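Local coordinates for putative exported protein (Bordetella parapertussis, PDB 3OCJ) that is of unknown function but belongs to the S-adenosylmethionine-dependent methyltransferase family and may therefore be a methyltransferase, at residues 149-154 with 176-181; 128-133 with 157-162. All coordinates share one frame; numbering follows the deposited sequence.

Contact 1 (149-154 with 176-181)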
loop_
_atom_site.group_PDB
_atom_site.type_symbol
_atom_site.label_atom_id
_atom_site.label_comp_id
_atom_site.label_asym_id
_atom_site.label_seq_id
_atom_site.Cartn_x
_atom_site.Cartn_y
_atom_site.Cartn_z
ATOM N N ILE A 149 0.443 14.965 1.038
ATOM C CA ILE A 149 -0.568 15.124 2.072
ATOM C C ILE A 149 -0.612 13.833 2.876
ATOM O O ILE A 149 -0.697 12.745 2.309
ATOM C CB ILE A 149 -1.958 15.400 1.449
ATOM C CG1 ILE A 149 -1.894 16.656 0.568
ATOM C CG2 ILE A 149 -3.021 15.548 2.533
ATOM C CD1 ILE A 149 -3.235 17.081 0.009
ATOM N N ASP A 150 -0.536 13.939 4.193
ATOM C CA ASP A 150 -0.628 12.747 5.033
ATOM C C ASP A 150 -1.135 13.179 6.393
ATOM O O ASP A 150 -0.876 14.297 6.821
ATOM C CB ASP A 150 0.738 12.051 5.144
ATOM C CG ASP A 150 0.621 10.569 5.460
ATOM O OD1 ASP A 150 0.044 10.224 6.510
ATOM O OD2 ASP A 150 1.132 9.739 4.676
ATOM N N TYR A 151 -1.864 12.297 7.059
ATOM C CA TYR A 151 -2.398 12.630 8.375
ATOM C C TYR A 151 -1.405 12.266 9.471
ATOM O O TYR A 151 -1.527 12.727 10.614
ATOM C CB TYR A 151 -3.718 11.900 8.609
ATOM C CG TYR A 151 -4.646 12.583 9.583
ATOM C CD1 TYR A 151 -4.598 13.958 9.782
ATOM C CD2 TYR A 151 -5.601 11.853 10.272
ATOM C CE1 TYR A 151 -5.462 14.580 10.669
ATOM C CE2 TYR A 151 -6.463 12.465 11.154
ATOM C CZ TYR A 151 -6.389 13.823 11.347
ATOM O OH TYR A 151 -7.257 14.421 12.225
ATOM N N ASP A 152 -0.419 11.445 9.124
ATOM C CA ASP A 152 0.584 11.000 10.091
ATOM C C ASP A 152 1.789 11.942 10.071
ATOM O O ASP A 152 2.513 12.011 9.074
ATOM C CB ASP A 152 1.023 9.579 9.728
ATOM C CG ASP A 152 2.028 9.002 10.704
ATOM O OD1 ASP A 152 2.365 9.674 11.700
ATOM O OD2 ASP A 152 2.475 7.865 10.466
ATOM N N PRO A 153 2.023 12.671 11.167
ATOM C CA PRO A 153 3.168 13.589 11.200
ATOM C C PRO A 153 4.490 12.854 10.985
ATOM O O PRO A 153 5.427 13.433 10.452
ATOM C CB PRO A 153 3.123 14.167 12.622
ATOM C CG PRO A 153 1.755 13.882 13.129
ATOM C CD PRO A 153 1.280 12.648 12.440
ATOM N N GLU A 154 4.560 11.591 11.395
ATOM C CA GLU A 154 5.766 10.793 11.192
ATOM C C GLU A 154 6.016 10.523 9.713
ATOM O O GLU A 154 7.165 10.404 9.283
ATOM C CB GLU A 154 5.681 9.465 11.948
ATOM C CG GLU A 154 5.794 9.609 13.451
ATOM C CD GLU A 154 7.097 10.265 13.865
ATOM O OE1 GLU A 154 8.169 9.807 13.412
ATOM O OE2 GLU A 154 7.049 11.241 14.642
ATOM N N ARG A 176 -0.249 18.324 6.648
ATOM C CA ARG A 176 -0.839 17.352 7.555
ATOM C C ARG A 176 -2.347 17.537 7.462
ATOM O O ARG A 176 -2.897 18.543 7.934
ATOM C CB ARG A 176 -0.349 17.580 8.994
ATOM C CG ARG A 176 -0.329 16.328 9.886
ATOM C CD ARG A 176 -1.641 16.097 10.624
ATOM N NE ARG A 176 -1.421 15.821 12.045
ATOM C CZ ARG A 176 -2.062 14.889 12.749
ATOM N NH1 ARG A 176 -2.977 14.125 12.177
ATOM N NH2 ARG A 176 -1.790 14.719 14.035
ATOM N N GLN A 177 -3.009 16.563 6.848
ATOM C CA GLN A 177 -4.444 16.605 6.618
ATOM C C GLN A 177 -4.963 15.181 6.589
ATOM O O GLN A 177 -4.253 14.260 6.186
ATOM C CB GLN A 177 -4.768 17.250 5.264
ATOM C CG GLN A 177 -4.382 18.712 5.119
ATOM C CD GLN A 177 -4.734 19.277 3.752
ATOM O OE1 GLN A 177 -4.371 20.407 3.423
ATOM N NE2 GLN A 177 -5.444 18.492 2.949
ATOM N N ASP A 178 -6.203 15.008 7.024
ATOM C CA ASP A 178 -6.924 13.758 6.838
ATOM C C ASP A 178 -7.228 13.579 5.358
ATOM O O ASP A 178 -8.002 14.337 4.768
ATOM C CB ASP A 178 -8.221 13.821 7.639
ATOM C CG ASP A 178 -9.036 12.539 7.558
ATOM O OD1 ASP A 178 -8.676 11.608 6.807
ATOM O OD2 ASP A 178 -10.054 12.490 8.272
ATOM N N ALA A 179 -6.614 12.571 4.750
ATOM C CA ALA A 179 -6.844 12.288 3.342
ATOM C C ALA A 179 -8.328 12.167 2.984
ATOM O O ALA A 179 -8.741 12.566 1.901
ATOM C CB ALA A 179 -6.090 11.025 2.923
ATOM N N TRP A 180 -9.132 11.609 3.890
ATOM C CA TRP A 180 -10.562 11.437 3.632
ATOM C C TRP A 180 -11.343 12.753 3.570
ATOM O O TRP A 180 -12.500 12.770 3.159
ATOM C CB TRP A 180 -11.191 10.499 4.677
ATOM C CG TRP A 180 -10.580 9.135 4.669
ATOM C CD1 TRP A 180 -9.575 8.683 5.470
ATOM C CD2 TRP A 180 -10.913 8.050 3.791
ATOM N NE1 TRP A 180 -9.274 7.381 5.160
ATOM C CE2 TRP A 180 -10.072 6.970 4.125
ATOM C CE3 TRP A 180 -11.846 7.889 2.762
ATOM C CZ2 TRP A 180 -10.143 5.734 3.477
ATOM C CZ3 TRP A 180 -11.917 6.669 2.123
ATOM C CH2 TRP A 180 -11.071 5.606 2.479
ATOM N N LYS A 181 -10.709 13.853 3.973
ATOM C CA LYS A 181 -11.362 15.167 3.965
ATOM C C LYS A 181 -10.736 16.098 2.924
ATOM O O LYS A 181 -10.942 17.311 2.960
ATOM C CB LYS A 181 -11.298 15.815 5.355
ATOM C CG LYS A 181 -11.936 15.003 6.470
ATOM C CD LYS A 181 -11.843 15.756 7.801
ATOM C CE LYS A 181 -12.129 14.857 9.002
ATOM N NZ LYS A 181 -10.914 14.622 9.856
#
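Y151 carries its CG anti to the backbone N (chi1 -154°), and R176, launched with its own CG anti to N, has a chain that bends at chi2 and chi3, bringing CD and NE back to 3.4 Å from Y151 O. One face of the tyrosine ring is firmly covered: D178 CB stands almost over its middle, 4.0 Å from the Y151 ring centroid and 2° off the normal, a CH-pi contact. R176 is the less certain neighbour on the opposite face. Its CZ lies 4.5 Å from the same centroid, 34° off the normal, but this off-centre cation-pi pairing is doubtful because the end of R176 is modelled too close to the ring. P153 CG rests over one face of the guanidinium, 3.8 Å from R176 NH2. Beneath these side chains the parallel pairing of strands ends. Q177 N donates to D150 O at 3.1 Å, and R176 CA adds a C-H...O contact to this same oxygen. Deeper in, I149 CG2 touches Q177 CB. Two Asx turns shape the chain beyond: D150 OD1 takes D152 N at 2.9 Å, while D178 OD1 receives W180 N. K181 NZ bridges to D178 OD2 at 2.8 Å. Chemically, each carboxylate combines a turn with a second polar partner, for D150 in a loop earlier in the chain, which would tend to fix D150 at its strand end and D178 in the loop just past the neighbouring strand.

Contact 2 (128-133 with 157-162)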
loop_
_atom_site.group_PDB
_atom_site.type_symbol
_atom_site.label_atom_id
_atom_site.label_comp_id
_atom_site.label_asym_id
_atom_site.label_seq_id
_atom_site.Cartn_x
_atom_site.Cartn_y
_atom_site.Cartn_z
ATOM N N GLY A 128 3.009 9.312 2.485
ATOM C CA GLY A 128 4.020 8.535 3.183
ATOM C C GLY A 128 5.373 9.212 3.032
ATOM O O GLY A 128 5.481 10.436 3.143
ATOM N N TRP A 129 6.411 8.425 2.764
ATOM C CA TRP A 129 7.754 8.976 2.576
ATOM C C TRP A 129 8.003 9.442 1.139
ATOM O O TRP A 129 9.110 9.864 0.812
ATOM C CB TRP A 129 8.827 7.955 2.975
ATOM C CG TRP A 129 8.956 7.759 4.457
ATOM C CD1 TRP A 129 8.160 8.288 5.426
ATOM C CD2 TRP A 129 9.944 6.971 5.134
ATOM N NE1 TRP A 129 8.593 7.885 6.672
ATOM C CE2 TRP A 129 9.687 7.075 6.516
ATOM C CE3 TRP A 129 11.027 6.199 4.704
ATOM C CZ2 TRP A 129 10.471 6.432 7.474
ATOM C CZ3 TRP A 129 11.806 5.558 5.659
ATOM C CH2 TRP A 129 11.522 5.683 7.026
HETATM N N MSE A 130 6.979 9.345 0.291
HETATM C CA MSE A 130 7.054 9.820 -1.102
HETATM C C MSE A 130 8.042 9.038 -1.967
HETATM O O MSE A 130 8.666 9.590 -2.880
HETATM C CB MSE A 130 7.353 11.326 -1.141
HETATM C CG MSE A 130 6.204 12.155 -0.590
HETATM SE SE MSE A 130 6.542 14.063 -0.507
HETATM C CE MSE A 130 7.243 14.265 -2.216
ATOM N N SER A 131 8.149 7.740 -1.689
ATOM C CA SER A 131 9.118 6.862 -2.341
ATOM C C SER A 131 9.003 6.892 -3.860
ATOM O O SER A 131 10.007 6.931 -4.579
ATOM C CB SER A 131 8.933 5.425 -1.845
ATOM O OG SER A 131 8.653 5.393 -0.452
ATOM N N GLU A 132 7.773 6.861 -4.351
ATOM C CA GLU A 132 7.548 6.798 -5.785
ATOM C C GLU A 132 7.925 8.121 -6.463
ATOM O O GLU A 132 8.585 8.122 -7.491
ATOM C CB GLU A 132 6.110 6.357 -6.113
ATOM C CG GLU A 132 5.013 7.378 -5.841
ATOM C CD GLU A 132 4.661 7.531 -4.366
ATOM O OE1 GLU A 132 5.391 6.993 -3.507
ATOM O OE2 GLU A 132 3.643 8.198 -4.069
ATOM N N LEU A 133 7.547 9.246 -5.869
ATOM C CA LEU A 133 7.858 10.539 -6.474
ATOM C C LEU A 133 9.354 10.865 -6.451
ATOM O O LEU A 133 9.880 11.476 -7.380
ATOM C CB LEU A 133 7.056 11.665 -5.811
ATOM C CG LEU A 133 5.529 11.600 -5.914
ATOM C CD1 LEU A 133 4.920 12.860 -5.311
ATOM C CD2 LEU A 133 5.076 11.421 -7.350
ATOM N N ASP A 157 7.551 13.853 8.380
ATOM C CA ASP A 157 8.935 13.942 8.826
ATOM C C ASP A 157 9.826 13.012 8.012
ATOM O O ASP A 157 10.942 13.375 7.636
ATOM C CB ASP A 157 9.052 13.606 10.315
ATOM C CG ASP A 157 8.398 14.647 11.204
ATOM O OD1 ASP A 157 7.954 15.689 10.678
ATOM O OD2 ASP A 157 8.331 14.425 12.432
ATOM N N GLY A 158 9.336 11.806 7.743
ATOM C CA GLY A 158 10.103 10.845 6.971
ATOM C C GLY A 158 10.269 11.250 5.519
ATOM O O GLY A 158 11.307 10.990 4.906
ATOM N N ALA A 159 9.241 11.871 4.950
ATOM C CA ALA A 159 9.340 12.358 3.575
ATOM C C ALA A 159 10.423 13.427 3.484
ATOM O O ALA A 159 11.253 13.408 2.575
ATOM C CB ALA A 159 8.001 12.900 3.093
ATOM N N THR A 160 10.417 14.345 4.441
ATOM C CA THR A 160 11.432 15.389 4.480
ATOM C C THR A 160 12.830 14.791 4.592
ATOM O O THR A 160 13.738 15.187 3.860
ATOM C CB THR A 160 11.177 16.354 5.629
ATOM O OG1 THR A 160 11.096 15.631 6.859
ATOM C CG2 THR A 160 9.882 17.079 5.407
ATOM N N ARG A 161 12.992 13.824 5.491
ATOM C CA ARG A 161 14.291 13.179 5.686
ATOM C C ARG A 161 14.765 12.423 4.444
ATOM O O ARG A 161 15.948 12.461 4.105
ATOM C CB ARG A 161 14.274 12.246 6.904
ATOM C CG ARG A 161 14.080 12.958 8.238
ATOM C CD ARG A 161 14.415 12.054 9.423
ATOM N NE ARG A 161 13.617 10.828 9.441
ATOM C CZ ARG A 161 12.446 10.703 10.060
ATOM N NH1 ARG A 161 11.922 11.731 10.714
ATOM N NH2 ARG A 161 11.795 9.547 10.024
ATOM N N LEU A 162 13.845 11.741 3.764
ATOM C CA LEU A 162 14.197 10.980 2.574
ATOM C C LEU A 162 14.556 11.914 1.418
ATOM O O LEU A 162 15.396 11.584 0.584
ATOM C CB LEU A 162 13.050 10.045 2.174
ATOM C CG LEU A 162 13.338 9.063 1.032
ATOM C CD1 LEU A 162 14.470 8.122 1.416
ATOM C CD2 LEU A 162 12.088 8.269 0.655
#
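W129 lays its indole over the backbone of helix 153-163 at G158, and close packing through a glycine is the principle at work. G158 CA sits over one face, 3.7 Å from the centroid of the five-membered ring and 26° off its normal, a CH-pi contact offset toward NE1, which is 3.3 Å from G158 CA. The absence of a side chain at G158 leaves room for the indole. The closest backbone approach is next to it, with W129 CA and A159 CA 3.9 Å apart. In W129, chi1 (-74°) puts CG anti to the carbonyl carbon, and chi2 near zero turns the ring so that its five-membered part meets G158; one turn later L162 reaches back, its CD2 3.4 Å from W129 O and also against W129 CB. A159, the next residue of the helix after G158, sets its CB 3.5 Å from G128 O and 4.1 Å from SE of M130, which is selenomethionine in this crystal. R161 approaches the indole obliquely, NH2 nearest CZ2.

The second shell fixes this loop from several directions. H72 of helix 68-76 meets the W129 ring with the planes inclined, and its ND1 is hydrogen-bonded to S131 OG; A68 and E69 also touch the indole. M130 runs on to I172 and L174 of strand 172-176. E132 OE2 is tied to S124 OG, at the end of strand 121-124. G128, at positive phi, and the turn after it probably correspond to the glycine-bearing loop that follows the first strand in Rossmann-like methyltransferases, here packed on the helix that follows the second strand.

In the fold
Contact 1 lies at the carboxyl ends of strands 145-150 and 172-176, and contact 2, its centre 13 Å away, between the loop after strand 121-124 and helix 153-163. Their segments alternate along the chain and share that helix. The joint between them is D150 OD2, 2.9 Å from G128 N in a probable hydrogen bond. E154 O and W129 NE1, 3.9 Å apart, merely pack together. In related methyltransferases the loop after the first strand and the acid ending the second commonly line the S-adenosylmethionine pocket; G128 and D150 are consistent with that arrangement, though the role is inferred. A bound palmitic acid lies about 10 Å from the side chain of D150, too far for direct contact with that residue.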